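Local coordinates for protein FG41 Malonate Semialdehyde Decarboxylase (Coryneform bacterium, PDB 4LHP) that is an enzyme of the tautomerase superfamily, built from two beta-alpha-beta units per chain and assembled as a trimer, at residues A[3-8]-A[66-71]; A[19-24]-A[36-41]; A[25-30]-A[86-91]; A[60-65]-A[99-104]; A[72-77]-A[106-111]. All coordinates share one frame; numbering follows the deposited sequence.

Contact 1: A[3-8]-A[66-71]; sequences IRIDLT and VIIHVF
Strands 3-8 and 66-71 run antiparallel, their directions 171° apart and their axes approaching to 4.8 Å, with Arg4-His69 and Asp6-Ile67 as hydrogen-bonded pairs and Ile3-Val70 and Ile5-Ile68 as non-hydrogen-bonded pairs between them. The four backbone bonds of the two hydrogen-bonded pairs are nearly straight and lie in the carbonyl planes; the shortest is Ile67 N to Asp6 O at 2.8 Å. On the face that carries Ile3, Ile5, Ile68 and Val70 the contact is entirely apolar. Ile68 turns its chain back at chi2 (-58°), which presses CD1 against Ile5 CG2 at 3.5 Å, tighter than ordinary van der Waals contact. Its other branch, CG2, crosses Ile3 CG2 obliquely at 3.7 Å, while Ile3 CD1 reaches both methyls of Val70. The opposite face is mixed: Arg4, Asp6 and His69 share it with Ile67. Arg4 is extended, its CD lying 3.8 Å from Phe71 CE1 with guanidinium and ring almost perpendicular, and Phe71 CZ sits 3.5 Å above the centre of the His69 ring plane. The Arg4 NE is buried without a partner in the model, but its NH1 forms a salt bridge with Asp6 of the third subunit. The apolar face packs under helix 13-31, where Ile3 meets Leu27 and Ile5 meets Ala20; strands 39-45 and 102-109 flank the pair in the sheet.

Contact 2: A[19-24]-A[36-41]; sequences IADAVH and RDRFQI
The planes of the His24 ring and the Arg38 guanidinium are parallel to within 1°, yet the two groups do not stack on each other: each lies over the aliphatic part of the other residue. Arg38 CB rests over one ring face, 3.6 Å from its centroid in a CH-pi contact, and Asp37 O stands at the ring edge by CE1; His24 CB lies over one face of the guanidinium, whose edge is ringed in plane by Asp21 OD1, the Gln40 amide carbon and Ala20 CB. The contact belongs to the beta-alpha-beta unit of strand 2-8, helix 13-31 and strand 39-45, and joins the helix to the entry and first residues of strand 39-45. Arg38 can span the gap because it is extended throughout, CG anti to the backbone N (chi1 -176°). Its NH1 and NH2 grip Asp21 end-on, both on OD1, with NH2 the nearer at 2.7 Å. The side of the group bearing NE and NH2 holds Gln40 OE1, NE at 3.0 Å, so four bonds in or near its plane would fix its rotation. Asp21 OD1 also forms a salt bridge with Arg17, which brings a second positive group near Arg38, and His24 NE2 is hydrogen-bonded to Ala35 O. Gln40 in turn is positioned by both ends of its amide, OE1 accepting from Arg38 and NE2 donating to the helix. Ala20 O already takes the helical bond from His24 N; Gln40 NE2 adds a second at 3.1 Å and 165°, from above the carbonyl plane.

Contact 3: A[25-30]-A[86-91]; sequences DALVEV and AAITES
The bump at the middle of this helix pair is Ala26 CB. It points toward the other helix and settles into a shallow hollow whose walls are Ala87, Ile88 and, at the margin, Ser91. Ile88 CG1 touches it at 3.9 Å and Ala87 CB at 4.2 Å, and because the methyl is so small the backbones come close, with Ala26 CA and Ile88 CA 5.4 Å apart. One turn further on, the roles change over. Ala87 CB becomes the small projection and meets Val30 CG2 at 3.5 Å, the branch that lies beside the backbone N and is anti to the carbonyl carbon. The short axes cross at 143° and pass within 8.9 Å, an approach that the small Ala26 and Ala87 allow. Helices 13-31 and 78-92 are the connecting helices of the two beta-alpha-beta units, laid side by side over the sheet as in the tautomerase superfamily; no hydrogen bond crosses between the two segments. On the side turned to the sheet, the larger side chains complete the fit. Ile88 extends its chain (chi2 169°) so that CD1 reaches Leu27 CD2 at 4.0 Å, the two side chains crossing obliquely, and the same isoleucine also packs on Ile104 of strand 102-109. At the C-terminal end of 86-91, Ser91 OG turns back to its own helix and donates to Ile88 O at 2.9 Å, from above that carbonyl plane.

Contact 4: A[60-65]-A[99-104]; sequences QRSPSV and GSDVFI
Asp101 is the hub of the contact, with Arg61 and Ser100 built round it. Its CG stands beside the backbone N and anti to the carbonyl carbon, which presents both carboxylate oxygens to the 60-65 loop. Ser62 answers with two donors: its backbone N reaches Asp101 OD1 at 2.9 Å, and its hydroxyl OG, held in the crowded position between N and carbonyl carbon, donates to Asp101 OD2 at 2.6 Å. Ser100 OG adds a bond to OD1 at 3.1 Å. All three donors come from above the carboxylate plane, and together they should help to stabilise its charge. Arg61 does not pair with this carboxylate. With chi1 nearly eclipsed (-13°) and the chain bent at chi3, it passes alongside Ser100 O, making a weak bond from NE at 2.8 Å, while NH1 is bonded to Glu53 O. Ser100 CB packs on Gln60 O at 3.5 Å. The loop thus lies against the turn that enters strand 102-109, whose neighbour is strand 66-73; Val102 packs under helix 78-92, and Phe103 meets Phe39 and Phe116 of the second subunit.

Contact 5: A[72-77]-A[106-111]; sequences TQAGRT and ITENAP. With PO4 (phosphate ion), chain M.
Here the two parallel strands of the beta-alpha-beta unit 66-73, 78-92, 102-109 come to their C-terminal ends, beside a phosphate ion probably taken up from the crystallisation liquor. Thr72 pairs with Glu108 and Gln73 with Asn109. Thr72 N and O bond to Thr107 O and Asn109 N, both at a long 3.3 Å, and the ladder closes with the shorter bond from Ala74 N to Asn109 O at 2.8 Å, almost along the C=O axis. Thr72 OG1, anti to its backbone N, binds phosphate O2 at 2.6 Å; its methyl lies side by side with Ile106 CG2. Gln73 N reaches phosphate O3 at 3.2 Å, and Gln73 NE2 makes only a weak bond to O4. The extended Gln73 chain crosses Pro111 at about a right angle, so OE1 presses on the proline ring, 3.0 Å from CG. Pro1, the first residue of the chain, packs against Thr72. Asn109 ND2 leaves the pair to bond with Ile106 O of the third subunit. Beyond the strand, Gly75 turns the chain at a phi of 126°, where a side chain would jam against the preceding carbonyl. Glu108, salt-bridged to Lys81, stretches beneath Ala74 toward this turn. One water ties the turn down: it accepts from Arg76 N at 2.9 Å and donates to Gln73 O and Glu108 OE2.

From the N terminus, strand 2-8 opens the loop of contact 1, and helix 13-31 then opens contacts 2 and 3. Contact 2 closes first, with strand 39-45, wholly within the span of contact 1. The loop 60-65 opens contact 4 just before 66-71 closes contact 1, so these two cross; 72-77 then opens contact 5, in series with contact 1. Helix 78-92 closes contact 3, which crosses all the others, and strand 102-109 closes contacts 4 and 5 in turn, the two crossing, with centres about 25 Å apart at its two ends. Contacts 1, 4 and 5 join neighbouring sheet strands and their ends; contacts 2 and 3 tie the helices in.

Contact 1: A[3-8]-A[66-71]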
# COMPACT_ATOMS: atom_id res chain seq x y z
N ILE A 3 -2.26 8.13 -4.65
CA ILE A 3 -0.83 8.27 -4.43
C ILE A 3 -0.48 8.15 -2.95
O ILE A 3 -0.93 8.95 -2.13
CB ILE A 3 -0.31 9.64 -4.91
CG1 ILE A 3 -0.93 10.01 -6.26
CG2 ILE A 3 1.21 9.64 -4.98
CD1 ILE A 3 -0.67 9.02 -7.36
N ARG A 4 0.31 7.14 -2.60
CA ARG A 4 0.86 7.05 -1.25
C ARG A 4 2.25 7.65 -1.23
O ARG A 4 3.19 7.11 -1.82
CB ARG A 4 0.91 5.59 -0.78
CG ARG A 4 -0.43 4.90 -0.77
CD ARG A 4 -0.38 3.58 -0.02
NE ARG A 4 -1.72 3.03 0.20
CZ ARG A 4 -2.44 3.21 1.30
NH1 ARG A 4 -1.97 3.92 2.32
NH2 ARG A 4 -3.65 2.68 1.40
N ILE A 5 2.39 8.79 -0.56
CA ILE A 5 3.69 9.45 -0.44
C ILE A 5 4.25 9.27 0.96
O ILE A 5 3.73 9.83 1.92
CB ILE A 5 3.58 10.96 -0.73
CG1 ILE A 5 2.90 11.19 -2.08
CG2 ILE A 5 4.97 11.59 -0.71
CD1 ILE A 5 2.59 12.65 -2.36
N ASP A 6 5.31 8.47 1.07
CA ASP A 6 5.98 8.27 2.34
C ASP A 6 7.33 8.99 2.34
O ASP A 6 8.20 8.71 1.51
CB ASP A 6 6.18 6.78 2.62
CG ASP A 6 4.88 6.08 2.98
OD1 ASP A 6 4.63 5.86 4.18
OD2 ASP A 6 4.11 5.75 2.05
N LEU A 7 7.48 9.92 3.27
CA LEU A 7 8.70 10.71 3.37
C LEU A 7 9.10 10.81 4.83
O LEU A 7 8.63 10.03 5.66
CB LEU A 7 8.50 12.09 2.72
CG LEU A 7 7.13 12.74 2.94
CD1 LEU A 7 6.89 13.01 4.41
CD2 LEU A 7 7.02 14.02 2.13
N THR A 8 9.97 11.76 5.17
CA THR A 8 10.54 11.80 6.51
C THR A 8 10.20 13.08 7.27
O THR A 8 9.99 14.14 6.68
CB THR A 8 12.06 11.63 6.46
OG1 THR A 8 12.62 12.61 5.58
CG2 THR A 8 12.40 10.24 5.94
N VAL A 66 12.09 10.17 -0.27
CA VAL A 66 10.69 10.36 -0.62
C VAL A 66 10.25 9.24 -1.56
O VAL A 66 10.72 9.14 -2.70
CB VAL A 66 10.45 11.72 -1.29
CG1 VAL A 66 9.02 11.83 -1.79
CG2 VAL A 66 10.79 12.85 -0.33
N ILE A 67 9.34 8.40 -1.08
CA ILE A 67 8.87 7.25 -1.83
C ILE A 67 7.44 7.48 -2.31
O ILE A 67 6.54 7.72 -1.51
CB ILE A 67 8.94 5.97 -0.97
CG1 ILE A 67 10.40 5.60 -0.72
CG2 ILE A 67 8.21 4.82 -1.66
CD1 ILE A 67 10.60 4.45 0.24
N ILE A 68 7.26 7.42 -3.63
CA ILE A 68 5.96 7.67 -4.25
C ILE A 68 5.40 6.37 -4.82
O ILE A 68 5.96 5.82 -5.76
CB ILE A 68 6.08 8.68 -5.41
CG1 ILE A 68 6.84 9.93 -4.97
CG2 ILE A 68 4.69 9.05 -5.94
CD1 ILE A 68 6.22 10.62 -3.79
N HIS A 69 4.31 5.90 -4.25
CA HIS A 69 3.66 4.69 -4.74
C HIS A 69 2.37 5.06 -5.44
O HIS A 69 1.39 5.45 -4.80
CB HIS A 69 3.40 3.71 -3.59
CG HIS A 69 3.23 2.29 -4.04
ND1 HIS A 69 3.44 1.21 -3.21
CD2 HIS A 69 2.86 1.77 -5.24
CE1 HIS A 69 3.21 0.09 -3.87
NE2 HIS A 69 2.86 0.40 -5.10
N VAL A 70 2.37 4.96 -6.77
CA VAL A 70 1.23 5.36 -7.58
C VAL A 70 0.32 4.17 -7.85
O VAL A 70 0.74 3.15 -8.39
CB VAL A 70 1.69 5.96 -8.92
CG1 VAL A 70 0.50 6.22 -9.83
CG2 VAL A 70 2.48 7.24 -8.68
N PHE A 71 -0.94 4.30 -7.44
CA PHE A 71 -1.95 3.29 -7.71
C PHE A 71 -2.91 3.82 -8.76
O PHE A 71 -3.71 4.71 -8.49
CB PHE A 71 -2.70 2.93 -6.43
CG PHE A 71 -1.85 2.19 -5.42
CD1 PHE A 71 -1.10 2.89 -4.49
CD2 PHE A 71 -1.82 0.81 -5.41
CE1 PHE A 71 -0.31 2.21 -3.57
CE2 PHE A 71 -1.04 0.13 -4.49
CZ PHE A 71 -0.29 0.83 -3.57

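Contact 2: A[19-24]-A[36-41]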
# COMPACT_ATOMS: atom_id res chain seq x y z
N ILE A 19 5.77 19.10 -1.87
CA ILE A 19 6.09 17.83 -2.52
C ILE A 19 4.81 17.23 -3.11
O ILE A 19 4.78 16.83 -4.28
CB ILE A 19 6.72 16.82 -1.53
CG1 ILE A 19 8.13 17.26 -1.15
CG2 ILE A 19 6.76 15.42 -2.14
CD1 ILE A 19 8.75 16.44 -0.03
N ALA A 20 3.76 17.18 -2.30
CA ALA A 20 2.50 16.59 -2.72
C ALA A 20 1.89 17.37 -3.89
O ALA A 20 1.33 16.78 -4.81
CB ALA A 20 1.53 16.54 -1.55
N ASP A 21 2.00 18.69 -3.84
CA ASP A 21 1.47 19.54 -4.90
C ASP A 21 2.19 19.27 -6.21
O ASP A 21 1.57 19.22 -7.27
CB ASP A 21 1.63 21.02 -4.53
CG ASP A 21 0.67 21.45 -3.43
OD1 ASP A 21 -0.46 20.92 -3.38
OD2 ASP A 21 1.04 22.32 -2.63
N ALA A 22 3.50 19.09 -6.14
CA ALA A 22 4.32 18.91 -7.33
C ALA A 22 4.04 17.57 -8.00
O ALA A 22 4.01 17.47 -9.22
CB ALA A 22 5.79 19.02 -6.97
N VAL A 23 3.83 16.54 -7.19
CA VAL A 23 3.55 15.22 -7.74
C VAL A 23 2.20 15.22 -8.44
O VAL A 23 2.07 14.70 -9.55
CB VAL A 23 3.58 14.13 -6.65
CG1 VAL A 23 3.15 12.78 -7.23
CG2 VAL A 23 4.98 14.02 -6.06
N HIS A 24 1.19 15.83 -7.82
CA HIS A 24 -0.12 15.91 -8.45
C HIS A 24 -0.03 16.66 -9.78
O HIS A 24 -0.49 16.16 -10.81
CB HIS A 24 -1.14 16.60 -7.56
CG HIS A 24 -2.51 16.65 -8.15
ND1 HIS A 24 -3.21 15.51 -8.49
CD2 HIS A 24 -3.30 17.69 -8.51
CE1 HIS A 24 -4.38 15.85 -9.01
NE2 HIS A 24 -4.46 17.16 -9.03
N ARG A 36 -8.92 17.81 -10.61
CA ARG A 36 -9.33 17.51 -9.25
C ARG A 36 -9.31 16.01 -8.96
O ARG A 36 -9.87 15.56 -7.96
CB ARG A 36 -10.72 18.08 -8.98
CG ARG A 36 -10.79 19.59 -9.11
CD ARG A 36 -12.13 20.13 -8.67
NE ARG A 36 -12.39 19.88 -7.25
CZ ARG A 36 -11.74 20.48 -6.25
NH1 ARG A 36 -10.79 21.37 -6.50
NH2 ARG A 36 -12.05 20.18 -5.00
N ASP A 37 -8.67 15.24 -9.83
CA ASP A 37 -8.48 13.82 -9.58
C ASP A 37 -7.27 13.67 -8.66
O ASP A 37 -6.27 13.06 -9.02
CB ASP A 37 -8.25 13.06 -10.89
CG ASP A 37 -8.29 11.56 -10.71
OD1 ASP A 37 -8.57 11.10 -9.58
OD2 ASP A 37 -8.07 10.82 -11.70
N ARG A 38 -7.39 14.24 -7.46
CA ARG A 38 -6.29 14.26 -6.51
C ARG A 38 -6.61 13.41 -5.30
O ARG A 38 -7.54 13.69 -4.54
CB ARG A 38 -5.98 15.69 -6.06
CG ARG A 38 -4.78 15.77 -5.14
CD ARG A 38 -4.38 17.20 -4.82
NE ARG A 38 -3.05 17.24 -4.22
CZ ARG A 38 -2.38 18.35 -3.93
NH1 ARG A 38 -2.91 19.54 -4.18
NH2 ARG A 38 -1.18 18.27 -3.38
N PHE A 39 -5.83 12.36 -5.11
CA PHE A 39 -6.03 11.44 -4.00
C PHE A 39 -4.69 10.98 -3.49
O PHE A 39 -3.99 10.20 -4.13
CB PHE A 39 -6.91 10.27 -4.46
CG PHE A 39 -8.25 10.71 -4.95
CD1 PHE A 39 -8.48 10.89 -6.30
CD2 PHE A 39 -9.26 10.99 -4.05
CE1 PHE A 39 -9.72 11.32 -6.75
CE2 PHE A 39 -10.49 11.42 -4.49
CZ PHE A 39 -10.72 11.59 -5.84
N GLN A 40 -4.33 11.48 -2.31
CA GLN A 40 -2.98 11.34 -1.79
C GLN A 40 -3.00 11.07 -0.29
O GLN A 40 -3.81 11.64 0.44
CB GLN A 40 -2.19 12.62 -2.04
CG GLN A 40 -2.07 13.01 -3.51
CD GLN A 40 -1.20 14.23 -3.71
OE1 GLN A 40 -1.28 15.19 -2.95
NE2 GLN A 40 -0.35 14.19 -4.73
N ILE A 41 -2.10 10.21 0.15
CA ILE A 41 -1.90 9.98 1.58
C ILE A 41 -0.45 10.27 1.92
O ILE A 41 0.46 9.62 1.40
CB ILE A 41 -2.24 8.54 1.98
CG1 ILE A 41 -3.70 8.23 1.66
CG2 ILE A 41 -1.97 8.34 3.47
CD1 ILE A 41 -4.06 6.77 1.80

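Contact 3: A[25-30]-A[86-91]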
# COMPACT_ATOMS: atom_id res chain seq x y z
N ASP A 25 0.56 17.85 -9.75
CA ASP A 25 0.66 18.67 -10.95
C ASP A 25 1.39 17.93 -12.07
O ASP A 25 1.03 18.05 -13.24
CB ASP A 25 1.38 19.99 -10.65
CG ASP A 25 0.54 20.93 -9.80
OD1 ASP A 25 -0.67 20.68 -9.65
OD2 ASP A 25 1.10 21.92 -9.28
N ALA A 26 2.41 17.15 -11.70
CA ALA A 26 3.15 16.37 -12.68
C ALA A 26 2.24 15.33 -13.34
O ALA A 26 2.28 15.14 -14.56
CB ALA A 26 4.34 15.68 -12.02
N LEU A 27 1.40 14.68 -12.54
CA LEU A 27 0.50 13.66 -13.05
C LEU A 27 -0.59 14.25 -13.95
O LEU A 27 -0.98 13.64 -14.94
CB LEU A 27 -0.14 12.88 -11.90
CG LEU A 27 0.83 12.10 -11.00
CD1 LEU A 27 0.06 11.38 -9.90
CD2 LEU A 27 1.66 11.11 -11.81
N VAL A 28 -1.09 15.43 -13.60
CA VAL A 28 -2.09 16.09 -14.44
C VAL A 28 -1.48 16.40 -15.80
O VAL A 28 -2.11 16.23 -16.84
CB VAL A 28 -2.62 17.38 -13.80
CG1 VAL A 28 -3.57 18.10 -14.76
CG2 VAL A 28 -3.32 17.08 -12.48
N GLU A 29 -0.23 16.85 -15.79
CA GLU A 29 0.48 17.19 -17.02
C GLU A 29 0.73 15.97 -17.89
O GLU A 29 0.46 15.99 -19.09
CB GLU A 29 1.80 17.89 -16.69
N VAL A 30 1.25 14.90 -17.29
CA VAL A 30 1.67 13.73 -18.07
C VAL A 30 0.52 12.75 -18.35
O VAL A 30 0.48 12.13 -19.41
CB VAL A 30 2.81 12.97 -17.37
CG1 VAL A 30 3.26 11.78 -18.22
CG2 VAL A 30 3.99 13.90 -17.11
N ALA A 86 10.01 11.03 -14.82
CA ALA A 86 10.89 12.16 -15.09
C ALA A 86 10.23 13.49 -14.72
O ALA A 86 10.89 14.38 -14.19
CB ALA A 86 11.31 12.16 -16.56
N ALA A 87 8.94 13.62 -15.00
CA ALA A 87 8.24 14.86 -14.70
C ALA A 87 8.18 15.07 -13.19
O ALA A 87 8.42 16.16 -12.69
CB ALA A 87 6.84 14.84 -15.29
N ILE A 88 7.85 14.00 -12.47
CA ILE A 88 7.78 14.04 -11.02
C ILE A 88 9.11 14.47 -10.41
O ILE A 88 9.16 15.39 -9.60
CB ILE A 88 7.38 12.66 -10.45
CG1 ILE A 88 5.89 12.41 -10.70
CG2 ILE A 88 7.67 12.60 -8.95
CD1 ILE A 88 5.45 10.98 -10.40
N THR A 89 10.19 13.81 -10.81
CA THR A 89 11.49 14.05 -10.21
C THR A 89 12.02 15.43 -10.57
O THR A 89 12.69 16.08 -9.76
CB THR A 89 12.51 12.96 -10.60
OG1 THR A 89 11.89 11.68 -10.53
CG2 THR A 89 13.70 12.98 -9.66
N GLU A 90 11.71 15.90 -11.78
CA GLU A 90 12.15 17.22 -12.21
C GLU A 90 11.40 18.32 -11.45
O GLU A 90 11.95 19.40 -11.21
CB GLU A 90 11.99 17.39 -13.72
CG GLU A 90 12.95 16.57 -14.52
CD GLU A 90 12.81 16.83 -16.00
OE1 GLU A 90 12.20 17.87 -16.36
OE2 GLU A 90 13.28 16.00 -16.81
N SER A 91 10.15 18.05 -11.09
CA SER A 91 9.34 19.03 -10.38
C SER A 91 9.72 19.12 -8.90
O SER A 91 9.45 20.12 -8.24
CB SER A 91 7.84 18.71 -10.52
OG SER A 91 7.41 17.72 -9.60

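Contact 4: A[60-65]-A[99-104]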
# COMPACT_ATOMS: atom_id res chain seq x y z
N GLN A 60 24.49 7.41 -3.54
CA GLN A 60 24.07 7.56 -2.15
C GLN A 60 22.84 8.44 -2.07
O GLN A 60 22.66 9.36 -2.87
CB GLN A 60 25.19 8.19 -1.33
CG GLN A 60 26.43 7.32 -1.21
CD GLN A 60 26.16 6.04 -0.45
OE1 GLN A 60 26.02 4.97 -1.04
NE2 GLN A 60 26.10 6.14 0.87
N ARG A 61 21.98 8.15 -1.10
CA ARG A 61 20.80 8.96 -0.86
C ARG A 61 20.92 9.59 0.52
O ARG A 61 21.47 8.99 1.44
CB ARG A 61 19.53 8.11 -0.92
CG ARG A 61 19.74 6.73 -1.52
CD ARG A 61 18.41 6.01 -1.71
NE ARG A 61 17.56 6.66 -2.70
CZ ARG A 61 16.96 6.05 -3.71
NH1 ARG A 61 17.09 4.75 -3.90
NH2 ARG A 61 16.21 6.75 -4.55
N SER A 62 20.39 10.80 0.66
CA SER A 62 20.30 11.41 1.97
C SER A 62 19.28 10.61 2.78
O SER A 62 18.54 9.80 2.22
CB SER A 62 19.86 12.87 1.87
OG SER A 62 18.46 13.00 1.66
N PRO A 63 19.24 10.82 4.10
CA PRO A 63 18.22 10.16 4.91
C PRO A 63 16.82 10.62 4.54
O PRO A 63 15.85 9.90 4.79
CB PRO A 63 18.57 10.59 6.34
CG PRO A 63 20.01 11.00 6.28
CD PRO A 63 20.19 11.59 4.92
N SER A 64 16.71 11.80 3.95
CA SER A 64 15.41 12.38 3.64
C SER A 64 14.82 11.81 2.34
O SER A 64 14.64 12.53 1.36
CB SER A 64 15.51 13.91 3.56
OG SER A 64 16.20 14.44 4.68
N VAL A 65 14.52 10.52 2.37
CA VAL A 65 13.98 9.81 1.21
C VAL A 65 12.51 10.15 0.99
O VAL A 65 11.78 10.41 1.95
CB VAL A 65 14.14 8.29 1.41
CG1 VAL A 65 13.37 7.50 0.36
CG2 VAL A 65 15.62 7.91 1.39
N GLY A 99 17.50 14.29 -6.88
CA GLY A 99 17.11 13.17 -7.72
C GLY A 99 17.43 11.84 -7.07
O GLY A 99 16.77 10.84 -7.31
N SER A 100 18.46 11.84 -6.23
CA SER A 100 18.92 10.63 -5.57
C SER A 100 17.95 10.17 -4.49
O SER A 100 17.97 9.01 -4.07
CB SER A 100 20.28 10.89 -4.92
OG SER A 100 20.19 11.95 -3.99
N ASP A 101 17.09 11.08 -4.04
CA ASP A 101 16.25 10.83 -2.89
C ASP A 101 14.81 10.49 -3.27
O ASP A 101 13.94 10.38 -2.41
CB ASP A 101 16.27 12.04 -1.96
CG ASP A 101 17.64 12.30 -1.37
OD1 ASP A 101 18.50 11.40 -1.46
OD2 ASP A 101 17.86 13.40 -0.81
N VAL A 102 14.57 10.31 -4.57
CA VAL A 102 13.25 9.95 -5.05
C VAL A 102 13.19 8.48 -5.43
O VAL A 102 14.13 7.94 -6.01
CB VAL A 102 12.84 10.79 -6.27
CG1 VAL A 102 11.39 10.53 -6.64
CG2 VAL A 102 13.06 12.27 -5.99
N PHE A 103 12.08 7.84 -5.09
CA PHE A 103 11.83 6.46 -5.47
C PHE A 103 10.34 6.33 -5.80
O PHE A 103 9.49 6.69 -4.98
CB PHE A 103 12.22 5.51 -4.34
CG PHE A 103 11.97 4.06 -4.64
CD1 PHE A 103 13.00 3.25 -5.10
CD2 PHE A 103 10.71 3.51 -4.47
CE1 PHE A 103 12.77 1.91 -5.37
CE2 PHE A 103 10.48 2.17 -4.75
CZ PHE A 103 11.51 1.38 -5.20
N ILE A 104 10.04 5.84 -7.00
CA ILE A 104 8.66 5.80 -7.47
C ILE A 104 8.27 4.39 -7.90
O ILE A 104 9.02 3.72 -8.61
CB ILE A 104 8.44 6.76 -8.65
CG1 ILE A 104 8.94 8.16 -8.30
CG2 ILE A 104 6.98 6.79 -9.05
CD1 ILE A 104 8.88 9.15 -9.44

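Contact 5: A[72-77]-A[106-111]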
# COMPACT_ATOMS: atom_id res chain seq x y z
N THR A 72 -2.83 3.27 -9.97
CA THR A 72 -3.53 3.84 -11.12
C THR A 72 -4.08 2.75 -12.03
O THR A 72 -3.65 1.60 -11.97
CB THR A 72 -2.58 4.74 -11.93
OG1 THR A 72 -3.34 5.57 -12.82
CG2 THR A 72 -1.60 3.89 -12.74
N GLN A 73 -5.02 3.12 -12.89
CA GLN A 73 -5.61 2.17 -13.82
C GLN A 73 -4.57 1.65 -14.81
O GLN A 73 -3.69 2.38 -15.25
CB GLN A 73 -6.75 2.82 -14.61
CG GLN A 73 -7.83 3.47 -13.77
CD GLN A 73 -8.96 4.02 -14.61
OE1 GLN A 73 -9.55 3.29 -15.42
NE2 GLN A 73 -9.27 5.30 -14.45
N ALA A 74 -4.68 0.36 -15.15
CA ALA A 74 -3.85 -0.21 -16.20
C ALA A 74 -4.16 0.50 -17.51
O ALA A 74 -5.23 1.09 -17.67
CB ALA A 74 -4.14 -1.70 -16.34
N GLY A 75 -3.22 0.44 -18.45
CA GLY A 75 -3.43 0.98 -19.78
C GLY A 75 -2.38 1.97 -20.22
O GLY A 75 -2.19 2.19 -21.42
N ARG A 76 -1.69 2.58 -19.26
CA ARG A 76 -0.66 3.56 -19.59
C ARG A 76 0.54 2.86 -20.21
O ARG A 76 0.95 1.79 -19.74
CB ARG A 76 -0.23 4.34 -18.35
CG ARG A 76 -1.36 5.04 -17.64
CD ARG A 76 -1.93 6.18 -18.47
NE ARG A 76 -3.04 6.84 -17.80
CZ ARG A 76 -3.51 8.04 -18.11
NH1 ARG A 76 -2.97 8.74 -19.11
NH2 ARG A 76 -4.52 8.55 -17.43
N THR A 77 1.09 3.46 -21.25
CA THR A 77 2.21 2.87 -21.95
C THR A 77 3.49 2.98 -21.14
O THR A 77 3.58 3.79 -20.21
CB THR A 77 2.48 3.54 -23.31
OG1 THR A 77 2.91 4.89 -23.10
CG2 THR A 77 1.23 3.54 -24.17
N ILE A 106 4.81 1.95 -9.36
CA ILE A 106 3.46 1.94 -9.92
C ILE A 106 2.82 0.57 -9.74
O ILE A 106 3.43 -0.46 -10.03
CB ILE A 106 3.47 2.30 -11.42
CG1 ILE A 106 4.08 3.70 -11.62
CG2 ILE A 106 2.06 2.24 -11.99
CD1 ILE A 106 3.89 4.26 -13.02
N THR A 107 1.58 0.56 -9.25
CA THR A 107 0.82 -0.67 -9.07
C THR A 107 -0.56 -0.49 -9.69
O THR A 107 -1.26 0.48 -9.40
CB THR A 107 0.68 -1.04 -7.58
OG1 THR A 107 1.98 -1.27 -7.01
CG2 THR A 107 -0.16 -2.29 -7.41
N GLU A 108 -0.94 -1.43 -10.55
CA GLU A 108 -2.10 -1.23 -11.42
C GLU A 108 -3.36 -2.00 -11.01
O GLU A 108 -3.29 -2.99 -10.28
CB GLU A 108 -1.72 -1.60 -12.86
CG GLU A 108 -0.70 -0.66 -13.49
CD GLU A 108 -0.34 -1.04 -14.91
OE1 GLU A 108 -0.29 -2.25 -15.21
OE2 GLU A 108 -0.12 -0.12 -15.73
N ASN A 109 -4.50 -1.51 -11.48
CA ASN A 109 -5.78 -2.19 -11.31
C ASN A 109 -6.74 -1.79 -12.43
O ASN A 109 -6.32 -1.21 -13.43
CB ASN A 109 -6.38 -1.89 -9.94
CG ASN A 109 -6.68 -0.42 -9.73
OD1 ASN A 109 -6.58 0.39 -10.65
ND2 ASN A 109 -7.05 -0.06 -8.51
N ALA A 110 -8.02 -2.11 -12.27
CA ALA A 110 -9.01 -1.84 -13.31
C ALA A 110 -9.91 -0.66 -12.94
O ALA A 110 -10.03 -0.30 -11.77
CB ALA A 110 -9.85 -3.09 -13.56
N PRO A 111 -10.55 -0.05 -13.95
CA PRO A 111 -11.47 1.07 -13.71
C PRO A 111 -12.59 0.69 -12.75
O PRO A 111 -13.09 1.54 -12.01
CB PRO A 111 -12.04 1.38 -15.09
CG PRO A 111 -11.08 0.78 -16.06
CD PRO A 111 -10.45 -0.39 -15.38
P PO4 M . -6.38 6.98 -12.84
O1 PO4 M . -7.41 8.02 -12.46
O2 PO4 M . -5.00 7.58 -12.79
O3 PO4 M . -6.46 5.81 -11.88
O4 PO4 M . -6.66 6.50 -14.25
O HOH W 1 -1.23 2.23 -16.44